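Local coordinates for protein zinc transport transcriptional regulator (Lactococcus lactis subsp. lactis, PDB 5YHY) that binds zinc and, as a winged helix-turn-helix regulator of the MarR family, probably binds DNA to control transcription of zinc-transport genes, at residues A[22-27]-A[40-45]; A[52-57]-A[66-71]; A[73-76]-A[80-83]. The protein carries 1 engineered substitution. One frame throughout, in Å; residues are numbered along the deposited sequence.

Contact 1: residues A[22-27]-A[40-45]. With ZN (zinc ion), chain B.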
loop_
_atom_site.group_PDB
_atom_site.type_symbol
_atom_site.label_atom_id
_atom_site.label_comp_id
_atom_site.label_asym_id
_atom_site.label_seq_id
_atom_site.Cartn_x
_atom_site.Cartn_y
_atom_site.Cartn_z
ATOM N N LYS A 22 2.365 -0.715 -8.454
ATOM C CA LYS A 22 3.616 -1.446 -8.264
ATOM C C LYS A 22 3.368 -2.892 -7.857
ATOM O O LYS A 22 2.366 -3.196 -7.215
ATOM C CB LYS A 22 4.490 -0.751 -7.217
ATOM C CG LYS A 22 5.032 0.589 -7.670
ATOM C CD LYS A 22 5.851 1.239 -6.575
ATOM C CE LYS A 22 6.212 2.669 -6.944
ATOM N NZ LYS A 22 7.020 3.312 -5.883
ATOM N N HIS A 23 4.282 -3.781 -8.239
ATOM C CA HIS A 23 4.186 -5.192 -7.874
ATOM C C HIS A 23 4.815 -5.436 -6.516
ATOM O O HIS A 23 4.477 -6.398 -5.839
ATOM C CB HIS A 23 4.921 -6.075 -8.889
ATOM C CG HIS A 23 4.173 -6.291 -10.165
ATOM N ND1 HIS A 23 2.831 -6.605 -10.199
ATOM C CD2 HIS A 23 4.585 -6.257 -11.456
ATOM C CE1 HIS A 23 2.446 -6.744 -11.457
ATOM N NE2 HIS A 23 3.492 -6.537 -12.238
ATOM N N GLU A 24 5.751 -4.568 -6.141
ATOM C CA GLU A 24 6.543 -4.751 -4.935
ATOM C C GLU A 24 6.921 -3.394 -4.371
ATOM O O GLU A 24 7.121 -2.441 -5.120
ATOM C CB GLU A 24 7.838 -5.500 -5.260
ATOM C CG GLU A 24 7.765 -6.999 -5.119
ATOM C CD GLU A 24 9.138 -7.637 -5.212
ATOM O OE1 GLU A 24 9.833 -7.404 -6.221
ATOM O OE2 GLU A 24 9.522 -8.371 -4.277
ATOM N N ILE A 25 7.031 -3.310 -3.048
ATOM C CA ILE A 25 7.548 -2.101 -2.421
ATOM C C ILE A 25 9.077 -2.141 -2.447
ATOM O O ILE A 25 9.705 -2.892 -1.705
ATOM C CB ILE A 25 7.050 -1.957 -0.971
ATOM C CG1 ILE A 25 5.521 -1.851 -0.933
ATOM C CG2 ILE A 25 7.683 -0.731 -0.306
ATOM C CD1 ILE A 25 4.988 -0.612 -1.586
ATOM N N LEU A 26 9.668 -1.332 -3.321
ATOM C CA LEU A 26 11.120 -1.274 -3.455
ATOM C C LEU A 26 11.574 0.172 -3.441
ATOM O O LEU A 26 10.953 1.028 -4.077
ATOM C CB LEU A 26 11.570 -1.934 -4.759
ATOM C CG LEU A 26 11.338 -3.443 -4.807
ATOM C CD1 LEU A 26 11.532 -3.966 -6.227
ATOM C CD2 LEU A 26 12.255 -4.164 -3.837
ATOM N N LEU A 27 12.661 0.433 -2.723
ATOM C CA LEU A 27 13.229 1.782 -2.627
ATOM C C LEU A 27 14.421 1.952 -3.545
ATOM O O LEU A 27 15.018 0.976 -3.990
ATOM C CB LEU A 27 13.692 2.064 -1.200
ATOM C CG LEU A 27 12.583 2.152 -0.157
ATOM C CD1 LEU A 27 13.172 2.166 1.257
ATOM C CD2 LEU A 27 11.735 3.384 -0.400
ATOM N N GLN A 40 8.543 -13.495 -11.864
ATOM C CA GLN A 40 9.471 -13.527 -12.983
ATOM C C GLN A 40 10.817 -12.903 -12.610
ATOM O O GLN A 40 11.868 -13.471 -12.909
ATOM C CB GLN A 40 8.849 -12.837 -14.204
ATOM C CG GLN A 40 7.670 -13.634 -14.747
ATOM C CD GLN A 40 6.702 -12.812 -15.573
ATOM O OE1 GLN A 40 7.005 -11.692 -15.984
ATOM N NE2 GLN A 40 5.521 -13.375 -15.820
ATOM N N GLU A 41 10.777 -11.754 -11.933
ATOM C CA GLU A 41 12.004 -11.081 -11.520
ATOM C C GLU A 41 12.791 -11.968 -10.569
ATOM O O GLU A 41 14.017 -12.024 -10.620
ATOM C CB GLU A 41 11.691 -9.752 -10.815
ATOM C CG GLU A 41 10.987 -8.714 -11.673
ATOM C CD GLU A 41 11.945 -7.771 -12.374
ATOM O OE1 GLU A 41 13.140 -8.098 -12.497
ATOM O OE2 GLU A 41 11.490 -6.690 -12.810
ATOM N N HIS A 42 12.080 -12.667 -9.689
ATOM C CA HIS A 42 12.754 -13.479 -8.689
ATOM C C HIS A 42 13.356 -14.752 -9.262
ATOM O O HIS A 42 14.388 -15.208 -8.787
ATOM C CB HIS A 42 11.831 -13.746 -7.508
ATOM C CG HIS A 42 11.401 -12.492 -6.827
ATOM N ND1 HIS A 42 10.379 -12.457 -5.905
ATOM C CD2 HIS A 42 11.841 -11.216 -6.950
ATOM C CE1 HIS A 42 10.212 -11.218 -5.480
ATOM N NE2 HIS A 42 11.084 -10.444 -6.104
ATOM N N ILE A 43 12.736 -15.298 -10.304
ATOM C CA ILE A 43 13.362 -16.405 -11.007
ATOM C C ILE A 43 14.687 -15.950 -11.611
ATOM O O ILE A 43 15.696 -16.643 -11.501
ATOM C CB ILE A 43 12.434 -16.984 -12.082
ATOM C CG1 ILE A 43 11.272 -17.724 -11.393
ATOM C CG2 ILE A 43 13.212 -17.929 -13.018
ATOM C CD1 ILE A 43 10.302 -18.361 -12.353
ATOM N N LEU A 44 14.696 -14.766 -12.210
ATOM C CA LEU A 44 15.929 -14.268 -12.811
ATOM C C LEU A 44 17.025 -14.086 -11.764
ATOM O O LEU A 44 18.172 -14.457 -11.996
ATOM C CB LEU A 44 15.691 -12.973 -13.580
ATOM C CG LEU A 44 14.763 -13.057 -14.787
ATOM C CD1 LEU A 44 14.726 -11.693 -15.442
ATOM C CD2 LEU A 44 15.232 -14.105 -15.788
ATOM N N MET A 45 16.663 -13.560 -10.591
ATOM C CA MET A 45 17.633 -13.442 -9.504
ATOM C C MET A 45 18.178 -14.785 -9.072
ATOM O O MET A 45 19.362 -14.919 -8.781
ATOM C CB MET A 45 17.025 -12.728 -8.288
ATOM C CG MET A 45 16.915 -11.234 -8.456
ATOM S SD MET A 45 16.228 -10.401 -7.003
ATOM C CE MET A 45 17.359 -10.918 -5.724
HETATM ZN ZN ZN B . 11.466 -8.443 -6.113
#
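Glu24 and His42 meet across a zinc ion, Glu24 from the irregular, non-helical segment 22-27 and His42 from segment 40-45, which is helical throughout and is part of helix 38-49. The two backbones stay well apart, and the little surface buried between them, 81 Å² in all, comes almost wholly from these two side chains, which approach from opposite directions with the metal in the gap. Glu24 reaches across with an extended chain, CD anti to CA (chi2 -170°), and its OE1 binds the zinc at 1.9 Å. The other oxygen is a much looser ligand, Glu24 OE2 lying 2.7 Å from the metal, so the carboxylate grips unevenly. On the helix, His42 CG stands anti to the carbonyl carbon (chi1 -61°), and the ring projects from there with NE2 foremost, bonding the zinc at 2.0 Å. Carboxylate and ring planes are turned 62° from each other. Glu24 OE2 sits at the ring's edge, in its plane, 3.2 Å from His42 CE1; with NE2 engaged by the metal, no proton lies between it and Glu24 OE2, and the ion holds the two groups together. The positive zinc probably offsets the carboxylate's charge and polarises the imidazole. Glu41, the residue before His42, keeps its OE2 6.8 Å from Glu24 OE1, two like charges that do not touch. His108 and His112 of helix 102-123 complete the coordination, giving the three-histidine, one-glutamate zinc site of this regulator, which joins the loop after helix 4-19 to helices 38-49 and 102-123.

Contact 2: residues A[52-57]-A[66-71]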
loop_
_atom_site.group_PDB
_atom_site.type_symbol
_atom_site.label_atom_id
_atom_site.label_comp_id
_atom_site.label_asym_id
_atom_site.label_seq_id
_atom_site.Cartn_x
_atom_site.Cartn_y
_atom_site.Cartn_z
ATOM N N SER A 52 19.158 -23.752 -12.527
ATOM C CA SER A 52 18.201 -24.455 -11.686
ATOM C C SER A 52 17.123 -25.199 -12.461
ATOM O O SER A 52 16.710 -24.769 -13.538
ATOM C CB SER A 52 17.494 -23.462 -10.749
ATOM O OG SER A 52 18.410 -22.682 -10.001
ATOM N N THR A 53 16.647 -26.296 -11.885
ATOM C CA THR A 53 15.483 -27.009 -12.403
ATOM C C THR A 53 14.162 -26.337 -12.013
ATOM O O THR A 53 14.125 -25.476 -11.126
ATOM C CB THR A 53 15.436 -28.447 -11.855
ATOM O OG1 THR A 53 15.263 -28.396 -10.431
ATOM C CG2 THR A 53 16.724 -29.192 -12.181
ATOM N N ASN A 54 13.073 -26.746 -12.661
ATOM C CA ASN A 54 11.748 -26.282 -12.257
ATOM C C ASN A 54 11.517 -26.571 -10.779
ATOM O O ASN A 54 10.975 -25.736 -10.052
ATOM C CB ASN A 54 10.643 -26.969 -13.064
ATOM C CG ASN A 54 10.576 -26.489 -14.492
ATOM O OD1 ASN A 54 11.581 -26.457 -15.193
ATOM N ND2 ASN A 54 9.381 -26.115 -14.933
ATOM N N ALA A 55 11.916 -27.765 -10.346
ATOM C CA ALA A 55 11.714 -28.177 -8.954
ATOM C C ALA A 55 12.465 -27.279 -7.985
ATOM O O ALA A 55 11.916 -26.864 -6.966
ATOM C CB ALA A 55 12.130 -29.631 -8.755
ATOM N N LYS A 56 13.714 -26.968 -8.319
ATOM C CA LYS A 56 14.545 -26.120 -7.479
ATOM C C LYS A 56 13.966 -24.708 -7.381
ATOM O O LYS A 56 13.980 -24.086 -6.314
ATOM C CB LYS A 56 15.976 -26.086 -8.023
ATOM C CG LYS A 56 16.909 -25.132 -7.304
ATOM C CD LYS A 56 17.102 -25.526 -5.848
ATOM C CE LYS A 56 17.645 -26.936 -5.714
ATOM N NZ LYS A 56 18.026 -27.234 -4.301
ATOM N N ILE A 57 13.438 -24.206 -8.495
ATOM C CA ILE A 57 12.820 -22.889 -8.485
ATOM C C ILE A 57 11.607 -22.847 -7.550
ATOM O O ILE A 57 11.446 -21.909 -6.764
ATOM C CB ILE A 57 12.421 -22.434 -9.899
ATOM C CG1 ILE A 57 13.668 -22.281 -10.776
ATOM C CG2 ILE A 57 11.673 -21.114 -9.831
ATOM C CD1 ILE A 57 13.350 -22.093 -12.267
ATOM N N ALA A 66 2.809 -24.948 -10.879
ATOM C CA ALA A 66 2.031 -24.178 -11.856
ATOM C C ALA A 66 2.535 -22.740 -11.967
ATOM O O ALA A 66 2.627 -22.183 -13.061
ATOM C CB ALA A 66 0.541 -24.191 -11.504
ATOM N N ALA A 67 2.830 -22.126 -10.827
ATOM C CA ALA A 67 3.329 -20.760 -10.814
ATOM C C ALA A 67 4.672 -20.685 -11.527
ATOM O O ALA A 67 4.945 -19.735 -12.264
ATOM C CB ALA A 67 3.445 -20.247 -9.380
ATOM N N VAL A 68 5.518 -21.680 -11.289
ATOM C CA VAL A 68 6.836 -21.702 -11.902
ATOM C C VAL A 68 6.695 -21.866 -13.415
ATOM O O VAL A 68 7.334 -21.148 -14.199
ATOM C CB VAL A 68 7.700 -22.828 -11.320
ATOM C CG1 VAL A 68 8.970 -22.999 -12.138
ATOM C CG2 VAL A 68 8.036 -22.534 -9.870
ATOM N N THR A 69 5.848 -22.800 -13.824
ATOM C CA THR A 69 5.619 -23.056 -15.247
ATOM C C THR A 69 5.171 -21.784 -15.973
ATOM O O THR A 69 5.678 -21.471 -17.047
ATOM C CB THR A 69 4.587 -24.183 -15.440
ATOM O OG1 THR A 69 5.155 -25.412 -14.966
ATOM C CG2 THR A 69 4.205 -24.328 -16.916
ATOM N N LYS A 70 4.233 -21.054 -15.372
ATOM C CA LYS A 70 3.713 -19.827 -15.969
ATOM C C LYS A 70 4.815 -18.779 -16.132
ATOM O O LYS A 70 4.969 -18.181 -17.202
ATOM C CB LYS A 70 2.558 -19.266 -15.126
ATOM C CG LYS A 70 2.097 -17.881 -15.566
ATOM C CD LYS A 70 0.879 -17.422 -14.772
ATOM C CE LYS A 70 0.356 -16.087 -15.289
ATOM N NZ LYS A 70 -0.964 -15.744 -14.682
ATOM N N ALA A 71 5.590 -18.564 -15.074
ATOM C CA ALA A 71 6.641 -17.556 -15.110
ATOM C C ALA A 71 7.738 -17.926 -16.097
ATOM O O ALA A 71 8.252 -17.062 -16.811
ATOM C CB ALA A 71 7.222 -17.343 -13.720
HETATM O O HOH W 1 7.123 -26.262 -12.891
#
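Asn54 and Ile57 are the residues of segment 52-57 that meet helix 65-77, and Val68 receives both. Just ahead of them, Thr53 prepares the helix start: it is the N-cap of helix 54-61, and its OG1 accepts from Lys56 N at 3.0 Å in a fairly straight bond, with an N-H...O angle of 160°. This occupies an amide of the first turn that would otherwise lack a helical acceptor. Asn54 follows, its CA lying 6.7 Å from that of Val68, the closest CA pair of the two segments. Its carbonyl O rests 4.0 Å from Val68 CG1, while its amide group extends beyond the valine toward Thr69. Asn54 ND2 and Thr69 OG1 are too far apart to bond directly, and a water joins them, accepting from Asn54 ND2 at 3.0 Å and lying 3.0 Å from Thr69 OG1. The amide is held at its other end too, since OD1 takes a hydrogen bond from Trp95 NE1; these two partners would fix its rotation. Thr69 OG1 is likewise hydrogen-bonded to Pro65 O of its own helix. One turn on, Ile57 supplies the apolar part of the contact. Its CG2, anti to the backbone N, lies over the fork of Val68, 3.9 Å from CG2 and 4.0 Å from CG1, the two side chains meeting at a slant. In this way helices 54-61 and 65-77, the helix-turn-helix pair of the MarR fold, pack together at Val68. Ile57 also leans on Leu72 and on Ile43 of helix 38-49, which Ala71 touches as well, while Trp95 of strand 93-97 ties the start of helix 54-61 to the wing.

Contact 3: residues A[73-76]-A[80-83]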
loop_
_atom_site.group_PDB
_atom_site.type_symbol
_atom_site.label_atom_id
_atom_site.label_comp_id
_atom_site.label_asym_id
_atom_site.label_seq_id
_atom_site.Cartn_x
_atom_site.Cartn_y
_atom_site.Cartn_z
ATOM N N LYS A 73 7.468 -19.754 -18.750
ATOM C CA LYS A 73 6.963 -19.654 -20.113
ATOM C C LYS A 73 7.124 -18.222 -20.600
ATOM O O LYS A 73 7.611 -17.980 -21.700
ATOM C CB LYS A 73 5.497 -20.075 -20.182
ATOM C CG LYS A 73 4.902 -20.010 -21.584
ATOM C CD LYS A 73 3.505 -20.617 -21.608
ATOM C CE LYS A 73 2.857 -20.470 -22.979
ATOM N NZ LYS A 73 2.458 -19.061 -23.247
ATOM N N LYS A 74 6.715 -17.269 -19.771
ATOM C CA LYS A 74 6.816 -15.860 -20.134
ATOM C C LYS A 74 8.262 -15.394 -20.271
ATOM O O LYS A 74 8.597 -14.668 -21.207
ATOM C CB LYS A 74 6.081 -14.985 -19.120
ATOM C CG LYS A 74 6.081 -13.505 -19.486
ATOM C CD LYS A 74 5.347 -13.270 -20.799
ATOM C CE LYS A 74 5.139 -11.786 -21.059
ATOM N NZ LYS A 74 4.269 -11.545 -22.243
ATOM N N LEU A 75 9.124 -15.796 -19.340
ATOM C CA LEU A 75 10.528 -15.414 -19.416
ATOM C C LEU A 75 11.203 -15.968 -20.669
ATOM O O LEU A 75 12.029 -15.295 -21.297
ATOM C CB LEU A 75 11.287 -15.883 -18.176
ATOM C CG LEU A 75 10.930 -15.124 -16.902
ATOM C CD1 LEU A 75 11.554 -15.839 -15.714
ATOM C CD2 LEU A 75 11.425 -13.682 -16.993
ATOM N N GLN A 76 10.855 -17.196 -21.023
ATOM C CA GLN A 76 11.438 -17.825 -22.200
ATOM C C GLN A 76 10.959 -17.126 -23.473
ATOM O O GLN A 76 11.744 -16.895 -24.397
ATOM C CB GLN A 76 11.090 -19.311 -22.216
ATOM C CG GLN A 76 11.675 -20.088 -23.384
ATOM C CD GLN A 76 11.294 -21.546 -23.305
ATOM O OE1 GLN A 76 10.137 -21.873 -23.034
ATOM N NE2 GLN A 76 12.265 -22.437 -23.513
ATOM N N LEU A 80 14.619 -14.238 -22.056
ATOM C CA LEU A 80 15.339 -13.861 -20.848
ATOM C C LEU A 80 15.983 -15.071 -20.174
ATOM O O LEU A 80 16.909 -14.927 -19.370
ATOM C CB LEU A 80 14.397 -13.145 -19.875
ATOM C CG LEU A 80 14.013 -11.722 -20.289
ATOM C CD1 LEU A 80 12.828 -11.207 -19.490
ATOM C CD2 LEU A 80 15.225 -10.809 -20.132
ATOM N N ILE A 81 15.490 -16.264 -20.502
ATOM C CA ILE A 81 16.083 -17.495 -19.983
ATOM C C ILE A 81 16.146 -18.504 -21.111
ATOM O O ILE A 81 15.476 -18.335 -22.134
ATOM C CB ILE A 81 15.265 -18.110 -18.828
ATOM C CG1 ILE A 81 13.857 -18.480 -19.307
ATOM C CG2 ILE A 81 15.212 -17.143 -17.637
ATOM C CD1 ILE A 81 12.965 -19.072 -18.219
ATOM N N LYS A 82 16.939 -19.547 -20.905
ATOM C CA LYS A 82 17.098 -20.615 -21.888
ATOM C C LYS A 82 17.241 -21.959 -21.179
ATOM O O LYS A 82 17.877 -22.064 -20.120
ATOM C CB LYS A 82 18.310 -20.339 -22.787
ATOM C CG LYS A 82 19.627 -20.154 -22.028
ATOM C CD LYS A 82 20.753 -19.750 -22.983
ATOM C CE LYS A 82 22.031 -19.408 -22.226
ATOM N NZ LYS A 82 22.569 -20.559 -21.453
ATOM N N SER A 83 16.655 -22.996 -21.767
ATOM C CA SER A 83 16.732 -24.321 -21.191
ATOM C C SER A 83 17.909 -25.121 -21.738
ATOM O O SER A 83 18.390 -24.886 -22.852
ATOM C CB SER A 83 15.435 -25.084 -21.456
ATOM O OG SER A 83 15.240 -25.256 -22.862
HETATM O O HOH W 2 12.540 -25.424 -23.332
#
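Leu75 and Leu80 are linked through the backbone as the chain turns from helix 65-77 into strand 81-85: Leu80 N donates to Leu75 O at 2.9 Å, nearly straight at 165°, with the donor tilted 22° from the carbonyl plane. The side chains of this pair cross at about a right angle, Leu75 CD2 meeting Leu80 CD1 at 3.8 Å. Ile81 fills the next position. Its CG1 stands between the backbone N and carbonyl carbon (chi1 61°), which turns the branch back to the helix; CD1 then lies 3.6 Å from Leu75 CB, and CG1 3.7 Å from Gln76 N. With an alanine here, CG2 and the CG1-CD1 arm are gone, and a gap would probably open beside Leu75 CB and the Gln76 backbone. Farther out, a water bridges the extended Gln76 chain to the strand, accepting from Gln76 NE2 at 3.0 Å and lying 2.7 Å from Ser83 OG. Behind Ile81 stand Leu44 and Leu47 of helix 38-49, and Leu75 rests on Ile43 of the same helix. Trp95 of strand 93-97, paired antiparallel to 81-85 in the wing, touches Gln76, Ile81 and Ser83.

How the contacts relate
Helix 38-49 joins all three contacts: it carries His42 into the zinc site of contact 1 and turns Ile43 and Leu44 to the other two. Ile43 CD1 packs on Ala71 CB at 3.5 Å and its CG1 on Ile57 CG2 at 3.8 Å in contact 2, while Leu44 CD2 meets Ile81 CG2 at 3.6 Å in contact 3. Contacts 2 and 3 follow one another along helix 65-77, their centres about 11 Å apart, and each lies about 16 Å from contact 1. In contact 2 the side chain of Ile57 lies about 13 Å from the zinc, and in contact 3 that of Leu75 about 12 Å; helix 38-49 is thus a possible physical link between the zinc and the probable DNA-binding elements.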